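Toluene, o-xylene monooxygenase oxygenase subunit (Pseudomonas stutzeri, PDB 2INC) probably serves, as a ferritin-like subunit of the oxygenase component, in the hydroxylation of toluene and o-xylene. Local coordinates at residues E20-T32 with Q137-T149. Residues are numbered along the deposited sequence; the frame is centred on the assembly and turned at random.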
loop_
_atom_site.group_PDB
_atom_site.type_symbol
_atom_site.label_atom_id
_atom_site.label_comp_id
_atom_site.label_asym_id
_atom_site.label_seq_id
_atom_site.Cartn_x
_atom_site.Cartn_y
_atom_site.Cartn_z
ATOM N N GLU B 20 -8.564 14.128 9.257
ATOM C CA GLU B 20 -7.470 14.204 8.295
ATOM C C GLU B 20 -7.628 15.490 7.472
ATOM O O GLU B 20 -6.644 16.199 7.285
ATOM C CB GLU B 20 -7.490 12.975 7.380
ATOM C CG GLU B 20 -6.594 13.086 6.096
ATOM C CD GLU B 20 -6.818 11.921 5.131
ATOM O OE1 GLU B 20 -7.946 11.348 5.108
ATOM O OE2 GLU B 20 -5.893 11.588 4.363
ATOM N N TYR B 21 -8.871 15.814 7.061
ATOM C CA TYR B 21 -9.147 17.022 6.286
ATOM C C TYR B 21 -8.613 18.257 7.022
ATOM O O TYR B 21 -7.922 19.094 6.429
ATOM C CB TYR B 21 -10.620 17.167 5.883
ATOM C CG TYR B 21 -10.965 18.512 5.290
ATOM C CD1 TYR B 21 -10.561 18.856 3.994
ATOM C CD2 TYR B 21 -11.681 19.458 6.036
ATOM C CE1 TYR B 21 -10.892 20.086 3.461
ATOM C CE2 TYR B 21 -12.011 20.680 5.520
ATOM C CZ TYR B 21 -11.588 21.018 4.251
ATOM O OH TYR B 21 -11.926 22.242 3.747
ATOM N N GLU B 22 -8.997 18.420 8.288
ATOM C CA GLU B 22 -8.500 19.561 9.049
ATOM C C GLU B 22 -6.991 19.550 9.251
ATOM O O GLU B 22 -6.330 20.601 9.127
ATOM C CB GLU B 22 -9.227 19.660 10.380
ATOM C CG GLU B 22 -10.674 20.085 10.192
ATOM C CD GLU B 22 -11.477 19.960 11.473
ATOM O OE1 GLU B 22 -11.540 18.831 12.050
ATOM O OE2 GLU B 22 -12.053 20.999 11.884
ATOM N N VAL B 23 -6.434 18.377 9.522
ATOM C CA VAL B 23 -4.998 18.260 9.762
ATOM C C VAL B 23 -4.171 18.741 8.571
ATOM O O VAL B 23 -3.153 19.391 8.766
ATOM C CB VAL B 23 -4.596 16.801 10.078
ATOM C CG1 VAL B 23 -3.053 16.590 10.004
ATOM C CG2 VAL B 23 -5.160 16.415 11.455
ATOM N N VAL B 24 -4.597 18.411 7.356
ATOM C CA VAL B 24 -3.736 18.702 6.177
ATOM C C VAL B 24 -4.147 19.908 5.358
ATOM O O VAL B 24 -3.432 20.244 4.383
ATOM C CB VAL B 24 -3.653 17.486 5.227
ATOM C CG1 VAL B 24 -3.225 16.210 5.994
ATOM C CG2 VAL B 24 -5.032 17.212 4.573
ATOM N N SER B 25 -5.245 20.575 5.736
ATOM C CA SER B 25 -5.864 21.629 4.888
ATOM C C SER B 25 -5.924 23.016 5.474
ATOM O O SER B 25 -6.144 23.989 4.719
ATOM C CB SER B 25 -7.291 21.260 4.463
ATOM O OG SER B 25 -7.303 19.925 4.010
ATOM N N THR B 26 -5.809 23.126 6.806
ATOM C CA THR B 26 -6.161 24.380 7.448
ATOM C C THR B 26 -4.970 25.293 7.742
ATOM O O THR B 26 -3.895 24.831 8.148
ATOM C CB THR B 26 -6.962 24.140 8.764
ATOM O OG1 THR B 26 -6.210 23.257 9.606
ATOM C CG2 THR B 26 -8.263 23.447 8.441
ATOM N N ASN B 27 -5.191 26.592 7.545
ATOM C CA ASN B 27 -4.304 27.622 8.052
ATOM C C ASN B 27 -2.958 27.478 7.457
ATOM O O ASN B 27 -1.948 27.631 8.192
ATOM C CB ASN B 27 -4.206 27.566 9.587
ATOM C CG ASN B 27 -5.487 28.040 10.247
ATOM O OD1 ASN B 27 -5.488 28.993 11.010
ATOM N ND2 ASN B 27 -6.585 27.412 9.909
ATOM N N LEU B 28 -2.904 27.245 6.124
ATOM C CA LEU B 28 -1.606 26.987 5.470
ATOM C C LEU B 28 -1.001 28.169 4.718
ATOM O O LEU B 28 0.201 28.157 4.469
ATOM C CB LEU B 28 -1.708 25.769 4.474
ATOM C CG LEU B 28 -2.286 24.495 5.125
ATOM C CD1 LEU B 28 -2.488 23.435 4.150
ATOM C CD2 LEU B 28 -1.369 24.021 6.264
ATOM N N HIS B 29 -1.809 29.162 4.308
ATOM C CA HIS B 29 -1.249 30.325 3.628
ATOM C C HIS B 29 -0.582 31.164 4.691
ATOM O O HIS B 29 -1.143 31.352 5.782
ATOM C CB HIS B 29 -2.306 31.161 2.921
ATOM C CG HIS B 29 -2.879 30.476 1.719
ATOM N ND1 HIS B 29 -4.118 30.779 1.193
ATOM C CD2 HIS B 29 -2.352 29.526 0.917
ATOM C CE1 HIS B 29 -4.349 30.011 0.149
ATOM N NE2 HIS B 29 -3.284 29.253 -0.055
ATOM N N TYR B 30 0.616 31.600 4.364
ATOM C CA TYR B 30 1.422 32.473 5.243
ATOM C C TYR B 30 1.481 33.894 4.654
ATOM O O TYR B 30 1.851 34.863 5.342
ATOM C CB TYR B 30 2.800 31.850 5.504
ATOM C CG TYR B 30 3.671 31.675 4.236
ATOM C CD1 TYR B 30 4.286 32.756 3.671
ATOM C CD2 TYR B 30 3.829 30.396 3.604
ATOM C CE1 TYR B 30 5.069 32.626 2.497
ATOM C CE2 TYR B 30 4.610 30.252 2.434
ATOM C CZ TYR B 30 5.234 31.348 1.892
ATOM O OH TYR B 30 6.059 31.258 0.748
ATOM N N PHE B 31 1.083 34.066 3.386
ATOM C CA PHE B 31 1.014 35.439 2.852
ATOM C C PHE B 31 0.032 36.316 3.570
ATOM O O PHE B 31 0.122 37.537 3.517
ATOM C CB PHE B 31 0.791 35.543 1.306
ATOM C CG PHE B 31 -0.602 35.263 0.842
ATOM C CD1 PHE B 31 -1.548 36.290 0.793
ATOM C CD2 PHE B 31 -0.991 33.976 0.465
ATOM C CE1 PHE B 31 -2.836 36.034 0.408
ATOM C CE2 PHE B 31 -2.282 33.745 0.031
ATOM C CZ PHE B 31 -3.192 34.780 0.010
ATOM N N THR B 32 -0.962 35.701 4.195
ATOM C CA THR B 32 -1.909 36.478 4.935
ATOM C C THR B 32 -1.394 36.890 6.354
ATOM O O THR B 32 -2.064 37.673 7.023
ATOM C CB THR B 32 -3.211 35.683 5.096
ATOM O OG1 THR B 32 -2.901 34.362 5.553
ATOM C CG2 THR B 32 -3.902 35.578 3.732
ATOM N N GLN B 137 -5.072 30.804 -6.553
ATOM C CA GLN B 137 -3.858 31.503 -6.167
ATOM C C GLN B 137 -4.147 32.855 -5.458
ATOM O O GLN B 137 -3.252 33.440 -4.839
ATOM C CB GLN B 137 -2.939 31.665 -7.390
ATOM C CG GLN B 137 -3.450 32.588 -8.441
ATOM C CD GLN B 137 -2.779 32.329 -9.793
ATOM O OE1 GLN B 137 -3.162 31.424 -10.574
ATOM N NE2 GLN B 137 -1.822 33.097 -10.075
ATOM N N ILE B 138 -5.383 33.343 -5.509
ATOM C CA ILE B 138 -5.709 34.638 -4.849
ATOM C C ILE B 138 -6.692 34.466 -3.660
ATOM O O ILE B 138 -6.927 35.432 -2.919
ATOM C CB ILE B 138 -6.265 35.606 -5.928
ATOM C CG1 ILE B 138 -6.211 37.105 -5.560
ATOM C CG2 ILE B 138 -7.674 35.168 -6.360
ATOM C CD1 ILE B 138 -4.784 37.689 -5.305
ATOM N N ALA B 139 -7.241 33.275 -3.456
ATOM C CA ALA B 139 -8.150 33.085 -2.288
ATOM C C ALA B 139 -7.413 33.348 -0.965
ATOM O O ALA B 139 -6.212 33.044 -0.843
ATOM C CB ALA B 139 -8.738 31.663 -2.255
ATOM N N PRO B 140 -8.137 33.885 0.059
ATOM C CA PRO B 140 -7.480 34.166 1.338
ATOM C C PRO B 140 -7.327 33.062 2.416
ATOM O O PRO B 140 -6.907 33.395 3.530
ATOM C CB PRO B 140 -8.348 35.290 1.910
ATOM C CG PRO B 140 -9.736 34.934 1.414
ATOM C CD PRO B 140 -9.563 34.303 0.072
ATOM N N ALA B 141 -7.677 31.809 2.150
ATOM C CA ALA B 141 -7.584 30.721 3.114
ATOM C C ALA B 141 -7.245 29.464 2.325
ATOM O O ALA B 141 -7.824 29.228 1.245
ATOM C CB ALA B 141 -8.870 30.508 3.780
ATOM N N SER B 142 -6.381 28.625 2.894
ATOM C CA SER B 142 -6.001 27.352 2.258
ATOM C C SER B 142 -7.170 26.399 2.007
ATOM O O SER B 142 -7.172 25.630 1.026
ATOM C CB SER B 142 -4.861 26.687 3.044
ATOM O OG SER B 142 -5.256 26.429 4.383
ATOM N N THR B 143 -8.192 26.433 2.839
ATOM C CA THR B 143 -9.334 25.552 2.617
ATOM C C THR B 143 -10.201 26.057 1.445
ATOM O O THR B 143 -10.804 25.242 0.752
ATOM C CB THR B 143 -10.252 25.414 3.849
ATOM O OG1 THR B 143 -10.504 26.732 4.363
ATOM C CG2 THR B 143 -9.598 24.522 4.919
ATOM N N ILE B 144 -10.207 27.368 1.187
ATOM C CA ILE B 144 -10.888 27.908 -0.001
ATOM C C ILE B 144 -10.015 27.552 -1.219
ATOM O O ILE B 144 -10.519 27.001 -2.199
ATOM C CB ILE B 144 -11.049 29.418 0.068
ATOM C CG1 ILE B 144 -11.941 29.804 1.241
ATOM C CG2 ILE B 144 -11.699 29.970 -1.217
ATOM C CD1 ILE B 144 -11.884 31.357 1.484
ATOM N N THR B 145 -8.727 27.860 -1.157
ATOM C CA THR B 145 -7.793 27.422 -2.217
ATOM C C THR B 145 -7.897 25.927 -2.623
ATOM O O THR B 145 -7.908 25.610 -3.827
ATOM C CB THR B 145 -6.327 27.743 -1.848
ATOM O OG1 THR B 145 -6.144 29.143 -1.921
ATOM C CG2 THR B 145 -5.372 27.023 -2.822
ATOM N N ASN B 146 -7.989 25.009 -1.658
ATOM C CA ASN B 146 -8.039 23.601 -2.005
ATOM C C ASN B 146 -9.304 23.221 -2.778
ATOM O O ASN B 146 -9.213 22.421 -3.689
ATOM C CB ASN B 146 -7.892 22.712 -0.794
ATOM C CG ASN B 146 -6.505 22.728 -0.202
ATOM O OD1 ASN B 146 -6.280 22.087 0.819
ATOM N ND2 ASN B 146 -5.569 23.468 -0.829
ATOM N N CYS B 147 -10.470 23.774 -2.427
ATOM C CA CYS B 147 -11.668 23.540 -3.238
ATOM C C CYS B 147 -11.407 23.943 -4.713
ATOM O O CYS B 147 -11.847 23.240 -5.605
ATOM C CB CYS B 147 -12.811 24.322 -2.714
ATOM S SG CYS B 147 -13.299 23.642 -1.147
ATOM N N ALA B 148 -10.760 25.089 -4.928
ATOM C CA ALA B 148 -10.402 25.581 -6.289
ATOM C C ALA B 148 -9.357 24.686 -7.012
ATOM O O ALA B 148 -9.418 24.499 -8.268
ATOM C CB ALA B 148 -9.910 27.110 -6.214
ATOM N N THR B 149 -8.404 24.143 -6.237
ATOM C CA THR B 149 -7.426 23.155 -6.719
ATOM C C THR B 149 -8.146 21.957 -7.318
ATOM O O THR B 149 -7.911 21.623 -8.442
ATOM C CB THR B 149 -6.457 22.652 -5.573
ATOM O OG1 THR B 149 -5.782 23.804 -4.969
ATOM C CG2 THR B 149 -5.355 21.668 -6.194
HETATM O O HOH W 1 -10.823 22.615 1.603
HETATM O O HOH W 2 -3.520 21.408 1.866
HETATM O O HOH W 3 -7.884 19.621 1.354
HETATM O O HOH W 4 -7.992 27.206 6.480
HETATM O O HOH W 5 -4.823 29.732 4.910
HETATM O O HOH W 6 -4.795 32.554 5.092
#
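Ser142, in the first turn of helix 142-172, a long helix of the ferritin-like bundle, meets the backbone of Ser25 and Leu28 where the N-terminal arm of the chain lies across the helix start. Its OG donates to Ser25 O at 2.6 Å, tilted 27° from the carbonyl plane, and accepts from Leu28 N at 3.0 Å. With chi1 at 60°, OG sits between its own backbone N and carbonyl carbon, turned toward the bend that follows helix 20-25. Without this hydroxyl, as with an alanine here, Ser25 O and Leu28 N would probably lose their shared partner and the bend could shift. Ser142 CB lies over one face of the His29 ring, a CH-pi contact 6° off the normal. Waters bridge several other polar atoms: one accepts from both His29 N and Ser142 N, the latter at 2.8 Å. Another donates to Thr143 O at 2.8 Å. Tyr21 OH bonds Asp70 N, while Thr143 OG1 is held by Phe68 O. Ser25 OG donates to Tyr21 O and accepts from a water. At the far end, a water donates to Pro140 O at 2.8 Å and hydrogen-bonds Thr32 OG1; the CG2 of Thr32 lies 3.7 Å from Pro140 O.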